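PDB 1C3P: protein (hdlp (histone deacetylase-like protein)) from Aquifex aeolicus, which is a zinc-binding homologue of the histone deacetylases that probably removes acetyl groups from a substrate by hydrolysis. Local coordinates for residues M38-E43 / A305-W310; A52-L57 / D64-L69; F231-E236 / D366-A371; E152-R155 / R161-Y164. One frame throughout, in Å; residues are numbered along the deposited sequence.

Contact 1 (M38-E43 / A305-W310); sequences MNLIDE and AWTLIW
The indole NE1 of Trp310 donates a hydrogen bond to the backbone O of Leu40, 2.9 Å away. The oxygen sits at the edge of the indole, almost exactly in the ring plane. The bond is bent at the hydrogen, with an N-H...O angle of 134°, and the donor is tilted somewhat from the carbonyl plane. It gives the buried indole nitrogen a partner and would help to set the rotation of the ring. Trp310 has CG anti to its backbone N (chi1 180°), which sends the indole out from its helix to the loop.

That loop follows helix 28-37, which Asn39 ends with a Schellman motif, and it leads to strand 46-48, at one edge of the sheet. Helix 299-314 lies beside it in the alpha/beta fold of the histone deacetylase family. The contact joins these two elements next to strand 4-8, whose Val4 and Leu6 touch Trp310.

Leu40 also meets the helix directly. Its CD1 lies 3.7 Å from CG2 of Thr307, and the two side chains cross at about a right angle. The methyl of Thr307 faces the loop, while OG1 bonds back to Ala303 O in its own helix. Ile41 runs across the indole and approaches it obliquely through CD1. The modelled approach is too short for two carbons, so its detail is doubtful. Lys35 of helix 28-37 makes a cation-pi contact with Trp310.

Contact 2 (A52-L57 / D64-L69); sequences ATKEEL and DYINTL
Lys54 and Ile66 lie alongside each other and slide past in opposite directions. The aliphatic part of the lysine does the touching: Lys54 CD is 4.0 Å from Ile66 CG2, and Lys54 CE is about as near. The lysine leaves its backbone with CG anti to the N (chi1 -177°) and then bends at each further torsion. These bends bring CD and CE alongside the isoleucine methyl and turn NZ toward Asn67. Lys54 and Asn67 cross at about a right angle, with Lys54 NZ 3.7 Å from Asn67 OD1. That is too long for a hydrogen bond, so the attraction is at most a loose one between charge and dipole.

The same methyl, Ile66 CG2, also meets Leu57. The two side chains cross obliquely, and Leu57 CD1 approaches Ile66 CG2 at 4.1 Å. One methyl of Ile66 therefore serves both partners, the exposed lysine and the buried leucine.

The short helix 54-57 is held at its start by a capping box. Thr53 OG1 accepts from Glu56 N at 3.1 Å, and Thr53 N donates to Glu56 OE1 at 2.9 Å. The second donor comes from above the carboxylate plane. Glu56 OE2 also forms a salt bridge with Arg50.

The two helices follow one another in the chain, joined by a short connection, and pack side chain to side chain. Helix 98-118 lies behind the first of them, where Phe100 and Ser104 touch Leu57. Helix 82-86 touches the second through Thr68.

Contact 3 (F231-E236 / D366-A371); sequences FLFALE and DTLEKA
The phenyl ring of Phe233 is the flat group of this contact, and Leu368 approaches it obliquely at the CE2 corner. Phe233 CE2 lies 4.0 Å from Leu368 CG and 4.2 Å from Leu368 CB. The two side chains slide past each other in opposite directions, each reaching toward the other's helix. At chi1 170° the ring lies trans to the backbone N and reaches across to the facing helix, although the side chain does not start out directly at it.

Leu368 carries the contact from the other helix and starts out toward helix 228-245. Its branch spreads over Ala234. Leu368 CD2 lies 4.0 Å from Ala234 CB, and Leu368 CD1 sits 3.8 Å from the backbone O of Ala234. The second is a van der Waals approach to an oxygen that already accepts a hydrogen bond from Ser238 OG. The small alanine is consistent with the close approach, with the CA atoms of Ala234 and Leu368 6.7 Å apart. The two segments run in roughly the same direction. The side chains meet through carbon alone.

Helix 362-372 is the last helix of the chain. It packs over strand 217-222, an outermost strand of the parallel sheet, where Ile220 touches both Leu368 and Ala371. Ala234 rests on Leu222 of that strand and on Leu190 of strand 185-192. Helix 272-286 lies against helix 228-245 through Ala278, which meets Phe231, Leu232 and Leu235. The C-terminal helix thus extends the helical layer past helix 228-245 at this end of the sheet.

Contact 4 (E152-R155 / R161-Y164); sequences EYLR and RILY
Leu154 and Arg155 meet Ile162 across the short loop between helix 146-156 and strand 162-166. Glu152 comes first. Its side chain starts out away from the strand, but its OE1 forms a salt bridge with Arg155 NH1 at 3.0 Å. The hydrogen bond within this bridge is weak and bent. The bridge links residues one turn apart on the helix and tethers the guanidinium end of Arg155.

Leu154 then faces the strand. It touches through the base of its side chain: Leu154 CB is 3.6 Å from Ile162 CD1. Arg155 adds its aliphatic part, with Arg155 CG 3.8 Å from Ile162 CD1. A single terminal methyl of the isoleucine therefore fits between two successive helix residues. Ile162 reaches out with CD1 anti to its CA (chi2 166°). The arginine carries its charged end off to one side, since its chain bends at chi3 (82°). There NH2 finds a second partner in Gln184 OE1, so NH1 and NH2 each have a partner, the first by a weak bond, while the stem packs on carbon.

This is the return of a beta-alpha-beta crossover, in which helix 146-156 comes back into the parallel sheet as strand 162-166. The contact lies at the start of that strand, away from the zinc ligands Asp168 and His170 that follow its end. Strands 185-192 and 250-254 flank it, bonding to Ile162 and Leu163 respectively. Helix 98-118 packs against helix 146-156 through Ile114, which touches both Tyr153 and Leu154, and helix 173-179 meets Arg155 through Phe179.

How the contacts relate
From the N terminus, residues 38-43 open contact 1, which closes only when the chain reaches 305-310. Inside that long loop, contact 2 closes a short connection between successive helices. Contact 4 follows, also nested, and closes the turn from helix 146-156 into strand 162-166. Contact 3 opens at 231-236, before contact 1 has closed, and closes at 366-371, so contacts 1 and 3 cross. Contacts 2 and 3 lie on opposite sides of the chain's centre, with centres about 38 Å apart. Together the four tie the loop before strand 46-48, the helices 54-57 and 63-75, the join of helix 146-156 to strand 162-166, and the C-terminal helix into one alpha/beta domain.

Contact 1 (M38-E43 / A305-W310)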
# COMPACT_ATOMS: atom_id res chain seq x y z
N MET A 38 -12.08 12.34 -15.14
CA MET A 38 -11.68 11.60 -16.36
C MET A 38 -12.82 10.73 -16.91
O MET A 38 -12.66 10.06 -17.95
CB MET A 38 -10.49 10.68 -16.05
CG MET A 38 -9.20 11.39 -15.68
SD MET A 38 -8.43 12.09 -17.15
CE MET A 38 -8.11 10.58 -18.07
N ASN A 39 -13.96 10.74 -16.21
CA ASN A 39 -15.14 9.95 -16.56
C ASN A 39 -14.77 8.48 -16.66
O ASN A 39 -15.19 7.77 -17.59
CB ASN A 39 -15.75 10.44 -17.88
CG ASN A 39 -16.11 11.90 -17.83
OD1 ASN A 39 -16.78 12.34 -16.91
ND2 ASN A 39 -15.68 12.67 -18.83
N LEU A 40 -13.98 8.03 -15.69
CA LEU A 40 -13.55 6.63 -15.66
C LEU A 40 -14.19 5.80 -14.55
O LEU A 40 -13.75 4.70 -14.25
CB LEU A 40 -12.02 6.54 -15.56
CG LEU A 40 -11.26 7.04 -16.79
CD1 LEU A 40 -9.76 6.86 -16.57
CD2 LEU A 40 -11.69 6.26 -18.01
N ILE A 41 -15.25 6.33 -13.95
CA ILE A 41 -15.94 5.60 -12.90
C ILE A 41 -17.43 5.97 -12.81
O ILE A 41 -17.81 7.13 -12.98
CB ILE A 41 -15.25 5.83 -11.52
CG1 ILE A 41 -15.90 4.93 -10.48
CG2 ILE A 41 -15.37 7.28 -11.10
CD1 ILE A 41 -15.80 3.49 -10.82
N ASP A 42 -18.27 4.97 -12.55
CA ASP A 42 -19.71 5.20 -12.42
C ASP A 42 -20.14 4.90 -10.99
O ASP A 42 -19.54 4.07 -10.32
CB ASP A 42 -20.48 4.29 -13.38
CG ASP A 42 -20.07 4.48 -14.82
OD1 ASP A 42 -20.07 5.64 -15.28
OD2 ASP A 42 -19.74 3.47 -15.50
N GLU A 43 -21.20 5.57 -10.53
CA GLU A 43 -21.71 5.40 -9.17
C GLU A 43 -21.89 3.98 -8.69
O GLU A 43 -21.58 3.66 -7.54
CB GLU A 43 -23.06 6.11 -8.99
CG GLU A 43 -23.00 7.62 -8.95
CD GLU A 43 -24.34 8.21 -8.56
OE1 GLU A 43 -24.84 7.87 -7.47
OE2 GLU A 43 -24.91 9.00 -9.35
N ALA A 305 -1.21 6.66 -11.61
CA ALA A 305 -0.88 5.24 -11.45
C ALA A 305 -2.05 4.40 -10.99
O ALA A 305 -2.30 3.33 -11.54
CB ALA A 305 0.34 5.08 -10.49
N TRP A 306 -2.77 4.85 -9.96
CA TRP A 306 -3.91 4.08 -9.52
C TRP A 306 -4.99 4.10 -10.59
O TRP A 306 -5.80 3.19 -10.67
CB TRP A 306 -4.46 4.57 -8.19
CG TRP A 306 -3.66 4.05 -7.01
CD1 TRP A 306 -2.83 2.98 -7.00
CD2 TRP A 306 -3.69 4.55 -5.67
NE1 TRP A 306 -2.33 2.77 -5.74
CE2 TRP A 306 -2.85 3.72 -4.90
CE3 TRP A 306 -4.35 5.62 -5.04
CZ2 TRP A 306 -2.65 3.92 -3.53
CZ3 TRP A 306 -4.15 5.82 -3.68
CH2 TRP A 306 -3.30 4.98 -2.94
N THR A 307 -5.00 5.15 -11.40
CA THR A 307 -6.00 5.21 -12.46
C THR A 307 -5.71 4.06 -13.42
O THR A 307 -6.63 3.40 -13.89
CB THR A 307 -5.99 6.59 -13.16
OG1 THR A 307 -6.58 7.56 -12.28
CG2 THR A 307 -6.79 6.55 -14.47
N LEU A 308 -4.43 3.80 -13.71
CA LEU A 308 -4.09 2.68 -14.59
C LEU A 308 -4.61 1.37 -13.98
O LEU A 308 -5.14 0.49 -14.69
CB LEU A 308 -2.57 2.58 -14.81
CG LEU A 308 -1.90 3.71 -15.58
CD1 LEU A 308 -0.40 3.41 -15.81
CD2 LEU A 308 -2.63 3.87 -16.93
N ILE A 309 -4.46 1.23 -12.67
CA ILE A 309 -4.94 0.03 -12.00
C ILE A 309 -6.45 -0.07 -12.13
O ILE A 309 -6.99 -1.15 -12.40
CB ILE A 309 -4.60 0.04 -10.49
CG1 ILE A 309 -3.09 0.05 -10.28
CG2 ILE A 309 -5.23 -1.17 -9.83
CD1 ILE A 309 -2.39 -1.18 -10.84
N TRP A 310 -7.15 1.04 -11.92
CA TRP A 310 -8.62 0.98 -12.00
C TRP A 310 -9.07 0.62 -13.42
O TRP A 310 -9.98 -0.20 -13.61
CB TRP A 310 -9.23 2.31 -11.56
CG TRP A 310 -10.71 2.31 -11.64
CD1 TRP A 310 -11.49 3.08 -12.46
CD2 TRP A 310 -11.61 1.41 -10.96
NE1 TRP A 310 -12.81 2.71 -12.34
CE2 TRP A 310 -12.91 1.70 -11.43
CE3 TRP A 310 -11.44 0.40 -10.01
CZ2 TRP A 310 -14.04 1.00 -10.97
CZ3 TRP A 310 -12.56 -0.29 -9.55
CH2 TRP A 310 -13.85 0.01 -10.04

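Contact 2 (A52-L57 / D64-L69)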
# COMPACT_ATOMS: atom_id res chain seq x y z
N ALA A 52 -14.16 0.42 10.48
CA ALA A 52 -13.94 -0.94 10.97
C ALA A 52 -14.64 -0.95 12.34
O ALA A 52 -14.61 0.05 13.05
CB ALA A 52 -12.45 -1.20 11.14
N THR A 53 -15.26 -2.07 12.72
CA THR A 53 -15.90 -2.13 14.03
C THR A 53 -14.82 -2.43 15.06
O THR A 53 -13.73 -2.85 14.69
CB THR A 53 -16.96 -3.24 14.10
OG1 THR A 53 -16.33 -4.52 13.92
CG2 THR A 53 -18.01 -3.02 13.01
N LYS A 54 -15.11 -2.21 16.34
CA LYS A 54 -14.13 -2.48 17.38
C LYS A 54 -13.70 -3.95 17.29
O LYS A 54 -12.53 -4.29 17.45
CB LYS A 54 -14.75 -2.21 18.76
CG LYS A 54 -13.79 -2.39 19.92
CD LYS A 54 -12.70 -1.34 19.92
CE LYS A 54 -13.22 0.03 20.34
NZ LYS A 54 -13.63 0.07 21.78
N GLU A 55 -14.67 -4.81 17.02
CA GLU A 55 -14.40 -6.24 16.92
C GLU A 55 -13.44 -6.54 15.78
O GLU A 55 -12.53 -7.34 15.94
CB GLU A 55 -15.72 -7.00 16.74
CG GLU A 55 -15.57 -8.50 16.63
CD GLU A 55 -16.91 -9.22 16.77
OE1 GLU A 55 -16.94 -10.46 16.59
OE2 GLU A 55 -17.93 -8.55 17.07
N GLU A 56 -13.63 -5.90 14.63
CA GLU A 56 -12.73 -6.12 13.51
C GLU A 56 -11.34 -5.60 13.86
O GLU A 56 -10.33 -6.24 13.53
CB GLU A 56 -13.29 -5.44 12.25
CG GLU A 56 -14.65 -6.04 11.84
CD GLU A 56 -15.31 -5.28 10.72
OE1 GLU A 56 -15.06 -4.05 10.65
OE2 GLU A 56 -16.09 -5.89 9.95
N LEU A 57 -11.26 -4.46 14.54
CA LEU A 57 -9.96 -3.93 14.93
C LEU A 57 -9.24 -4.87 15.89
O LEU A 57 -8.02 -5.05 15.80
CB LEU A 57 -10.10 -2.56 15.59
CG LEU A 57 -10.57 -1.43 14.65
CD1 LEU A 57 -10.71 -0.12 15.44
CD2 LEU A 57 -9.54 -1.26 13.51
N ASP A 64 -5.98 -1.88 24.69
CA ASP A 64 -5.37 -0.71 25.32
C ASP A 64 -4.83 0.25 24.25
O ASP A 64 -4.95 1.48 24.39
CB ASP A 64 -4.22 -1.11 26.25
CG ASP A 64 -3.10 -1.85 25.52
OD1 ASP A 64 -1.96 -1.90 26.04
OD2 ASP A 64 -3.35 -2.40 24.42
N TYR A 65 -4.23 -0.30 23.20
CA TYR A 65 -3.69 0.51 22.10
C TYR A 65 -4.83 1.21 21.34
O TYR A 65 -4.77 2.41 21.13
CB TYR A 65 -2.84 -0.35 21.13
CG TYR A 65 -2.37 0.41 19.91
CD1 TYR A 65 -1.64 1.60 20.03
CD2 TYR A 65 -2.67 -0.04 18.62
CE1 TYR A 65 -1.23 2.33 18.91
CE2 TYR A 65 -2.27 0.68 17.48
CZ TYR A 65 -1.56 1.86 17.63
OH TYR A 65 -1.21 2.59 16.51
N ILE A 66 -5.85 0.45 20.96
CA ILE A 66 -6.98 1.03 20.24
C ILE A 66 -7.64 2.09 21.10
O ILE A 66 -7.93 3.17 20.60
CB ILE A 66 -8.04 -0.05 19.86
CG1 ILE A 66 -7.43 -1.02 18.86
CG2 ILE A 66 -9.29 0.61 19.27
CD1 ILE A 66 -7.03 -0.34 17.54
N ASN A 67 -7.86 1.80 22.39
CA ASN A 67 -8.50 2.79 23.26
C ASN A 67 -7.68 4.06 23.35
O ASN A 67 -8.24 5.16 23.46
CB ASN A 67 -8.78 2.25 24.67
CG ASN A 67 -9.89 1.21 24.70
OD1 ASN A 67 -10.71 1.13 23.79
ND2 ASN A 67 -9.93 0.43 25.76
N THR A 68 -6.36 3.92 23.30
CA THR A 68 -5.49 5.08 23.38
C THR A 68 -5.63 5.94 22.12
O THR A 68 -5.64 7.16 22.20
CB THR A 68 -4.02 4.67 23.56
OG1 THR A 68 -3.88 3.98 24.81
CG2 THR A 68 -3.13 5.90 23.59
N LEU A 69 -5.75 5.30 20.96
CA LEU A 69 -5.92 6.07 19.73
C LEU A 69 -7.23 6.86 19.78
O LEU A 69 -7.29 8.02 19.36
CB LEU A 69 -5.94 5.14 18.51
CG LEU A 69 -4.66 4.37 18.15
CD1 LEU A 69 -4.93 3.41 17.01
CD2 LEU A 69 -3.58 5.35 17.77

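Contact 3 (F231-E236 / D366-A371)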
# COMPACT_ATOMS: atom_id res chain seq x y z
N PHE A 231 13.01 -3.99 -11.30
CA PHE A 231 11.85 -4.23 -10.45
C PHE A 231 11.10 -5.48 -10.93
O PHE A 231 10.84 -6.40 -10.16
CB PHE A 231 10.91 -3.02 -10.46
CG PHE A 231 9.77 -3.12 -9.48
CD1 PHE A 231 10.01 -3.09 -8.11
CD2 PHE A 231 8.46 -3.25 -9.92
CE1 PHE A 231 8.97 -3.17 -7.19
CE2 PHE A 231 7.40 -3.34 -9.01
CZ PHE A 231 7.66 -3.30 -7.64
N LEU A 232 10.76 -5.53 -12.22
CA LEU A 232 10.02 -6.67 -12.75
C LEU A 232 10.80 -7.97 -12.69
O LEU A 232 10.22 -9.03 -12.47
CB LEU A 232 9.55 -6.39 -14.17
CG LEU A 232 8.60 -5.18 -14.27
CD1 LEU A 232 8.38 -4.85 -15.74
CD2 LEU A 232 7.28 -5.44 -13.57
N PHE A 233 12.11 -7.91 -12.89
CA PHE A 233 12.95 -9.10 -12.78
C PHE A 233 12.80 -9.66 -11.37
O PHE A 233 12.55 -10.85 -11.17
CB PHE A 233 14.43 -8.72 -12.98
CG PHE A 233 15.40 -9.82 -12.64
CD1 PHE A 233 15.75 -10.78 -13.59
CD2 PHE A 233 15.98 -9.88 -11.38
CE1 PHE A 233 16.69 -11.77 -13.30
CE2 PHE A 233 16.93 -10.87 -11.07
CZ PHE A 233 17.29 -11.81 -12.03
N ALA A 234 12.97 -8.78 -10.39
CA ALA A 234 12.89 -9.16 -8.99
C ALA A 234 11.52 -9.74 -8.65
O ALA A 234 11.40 -10.72 -7.92
CB ALA A 234 13.18 -7.92 -8.09
N LEU A 235 10.48 -9.12 -9.19
CA LEU A 235 9.12 -9.56 -8.94
C LEU A 235 8.87 -10.98 -9.48
O LEU A 235 8.40 -11.87 -8.76
CB LEU A 235 8.14 -8.60 -9.60
CG LEU A 235 6.79 -8.28 -8.93
CD1 LEU A 235 5.76 -8.10 -10.04
CD2 LEU A 235 6.37 -9.38 -7.96
N GLU A 236 9.19 -11.19 -10.75
CA GLU A 236 8.99 -12.50 -11.38
C GLU A 236 9.74 -13.62 -10.67
O GLU A 236 9.20 -14.70 -10.42
CB GLU A 236 9.44 -12.46 -12.85
CG GLU A 236 8.79 -11.38 -13.66
CD GLU A 236 9.41 -11.23 -15.04
OE1 GLU A 236 10.63 -10.93 -15.13
OE2 GLU A 236 8.67 -11.42 -16.03
N ASP A 366 22.18 -11.09 -7.77
CA ASP A 366 22.71 -11.80 -6.61
C ASP A 366 21.68 -11.92 -5.48
O ASP A 366 21.58 -12.97 -4.84
CB ASP A 366 23.98 -11.11 -6.06
CG ASP A 366 25.13 -11.13 -7.05
OD1 ASP A 366 25.17 -12.03 -7.93
OD2 ASP A 366 26.02 -10.27 -6.94
N THR A 367 20.94 -10.86 -5.22
CA THR A 367 19.93 -10.90 -4.15
C THR A 367 18.90 -12.00 -4.43
O THR A 367 18.58 -12.80 -3.55
CB THR A 367 19.23 -9.54 -4.03
OG1 THR A 367 20.19 -8.57 -3.59
CG2 THR A 367 18.09 -9.61 -3.05
N LEU A 368 18.40 -12.05 -5.66
CA LEU A 368 17.42 -13.08 -6.01
C LEU A 368 18.01 -14.48 -5.99
O LEU A 368 17.30 -15.44 -5.67
CB LEU A 368 16.79 -12.79 -7.38
CG LEU A 368 15.61 -11.80 -7.37
CD1 LEU A 368 14.47 -12.38 -6.53
CD2 LEU A 368 16.04 -10.45 -6.79
N GLU A 369 19.29 -14.63 -6.31
CA GLU A 369 19.90 -15.95 -6.26
C GLU A 369 20.03 -16.39 -4.79
O GLU A 369 19.80 -17.56 -4.47
CB GLU A 369 21.28 -15.96 -6.94
CG GLU A 369 21.21 -15.82 -8.47
CD GLU A 369 22.58 -15.80 -9.14
OE1 GLU A 369 23.37 -16.74 -8.92
OE2 GLU A 369 22.86 -14.84 -9.90
N LYS A 370 20.39 -15.48 -3.90
CA LYS A 370 20.51 -15.83 -2.48
C LYS A 370 19.12 -16.10 -1.91
O LYS A 370 18.95 -16.99 -1.06
CB LYS A 370 21.17 -14.71 -1.66
CG LYS A 370 22.69 -14.63 -1.80
CD LYS A 370 23.26 -13.62 -0.80
CE LYS A 370 24.79 -13.66 -0.78
NZ LYS A 370 25.38 -12.74 0.25
N ALA A 371 18.14 -15.34 -2.36
CA ALA A 371 16.76 -15.51 -1.90
C ALA A 371 16.24 -16.90 -2.24
O ALA A 371 15.52 -17.50 -1.45
CB ALA A 371 15.85 -14.46 -2.55

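Contact 4 (E152-R155 / R161-Y164)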
# COMPACT_ATOMS: atom_id res chain seq x y z
N GLU A 152 -6.26 -11.55 9.47
CA GLU A 152 -6.84 -12.22 10.62
C GLU A 152 -8.32 -12.42 10.39
O GLU A 152 -8.92 -13.39 10.86
CB GLU A 152 -6.61 -11.41 11.90
CG GLU A 152 -5.17 -11.45 12.36
CD GLU A 152 -4.75 -12.83 12.84
OE1 GLU A 152 -3.54 -13.02 13.08
OE2 GLU A 152 -5.62 -13.71 12.99
N TYR A 153 -8.92 -11.51 9.62
CA TYR A 153 -10.34 -11.64 9.31
C TYR A 153 -10.50 -12.94 8.50
O TYR A 153 -11.41 -13.74 8.75
CB TYR A 153 -10.80 -10.43 8.47
CG TYR A 153 -12.21 -10.53 7.95
CD1 TYR A 153 -13.31 -10.13 8.72
CD2 TYR A 153 -12.45 -11.05 6.68
CE1 TYR A 153 -14.62 -10.25 8.21
CE2 TYR A 153 -13.73 -11.17 6.17
CZ TYR A 153 -14.81 -10.78 6.92
OH TYR A 153 -16.05 -10.90 6.35
N LEU A 154 -9.60 -13.16 7.55
CA LEU A 154 -9.65 -14.36 6.71
C LEU A 154 -9.35 -15.62 7.54
O LEU A 154 -9.98 -16.67 7.36
CB LEU A 154 -8.67 -14.23 5.55
CG LEU A 154 -9.09 -13.26 4.43
CD1 LEU A 154 -7.90 -12.93 3.52
CD2 LEU A 154 -10.25 -13.90 3.63
N ARG A 155 -8.38 -15.54 8.46
CA ARG A 155 -8.08 -16.71 9.29
C ARG A 155 -9.32 -17.11 10.08
O ARG A 155 -9.63 -18.30 10.21
CB ARG A 155 -6.90 -16.42 10.24
CG ARG A 155 -5.60 -16.09 9.48
CD ARG A 155 -4.44 -15.73 10.41
NE ARG A 155 -3.77 -16.91 10.94
CZ ARG A 155 -2.80 -16.86 11.84
NH1 ARG A 155 -2.38 -15.69 12.32
NH2 ARG A 155 -2.21 -17.99 12.23
N ARG A 161 -4.13 -20.77 4.34
CA ARG A 161 -2.97 -20.47 3.49
C ARG A 161 -3.23 -19.13 2.83
O ARG A 161 -3.82 -19.06 1.75
CB ARG A 161 -2.76 -21.55 2.42
CG ARG A 161 -2.37 -22.93 2.96
CD ARG A 161 -1.98 -23.86 1.81
NE ARG A 161 -3.04 -24.04 0.83
CZ ARG A 161 -4.13 -24.78 1.01
NH1 ARG A 161 -4.32 -25.43 2.16
NH2 ARG A 161 -5.04 -24.87 0.05
N ILE A 162 -2.78 -18.07 3.47
CA ILE A 162 -3.00 -16.72 2.96
C ILE A 162 -1.68 -16.08 2.55
O ILE A 162 -0.73 -16.11 3.30
CB ILE A 162 -3.68 -15.90 4.06
CG1 ILE A 162 -4.99 -16.59 4.45
CG2 ILE A 162 -3.92 -14.48 3.58
CD1 ILE A 162 -5.61 -16.10 5.72
N LEU A 163 -1.63 -15.51 1.35
CA LEU A 163 -0.40 -14.89 0.88
C LEU A 163 -0.61 -13.40 0.83
O LEU A 163 -1.66 -12.94 0.40
CB LEU A 163 -0.06 -15.41 -0.52
CG LEU A 163 1.02 -14.69 -1.34
CD1 LEU A 163 2.37 -14.85 -0.65
CD2 LEU A 163 1.06 -15.23 -2.76
N TYR A 164 0.37 -12.64 1.30
CA TYR A 164 0.32 -11.19 1.24
C TYR A 164 1.53 -10.74 0.43
O TYR A 164 2.66 -11.15 0.71
CB TYR A 164 0.39 -10.59 2.64
CG TYR A 164 0.43 -9.08 2.64
CD1 TYR A 164 -0.70 -8.31 2.36
CD2 TYR A 164 1.62 -8.43 2.93
CE1 TYR A 164 -0.61 -6.90 2.37
CE2 TYR A 164 1.72 -7.07 2.94
CZ TYR A 164 0.62 -6.30 2.66
OH TYR A 164 0.80 -4.94 2.73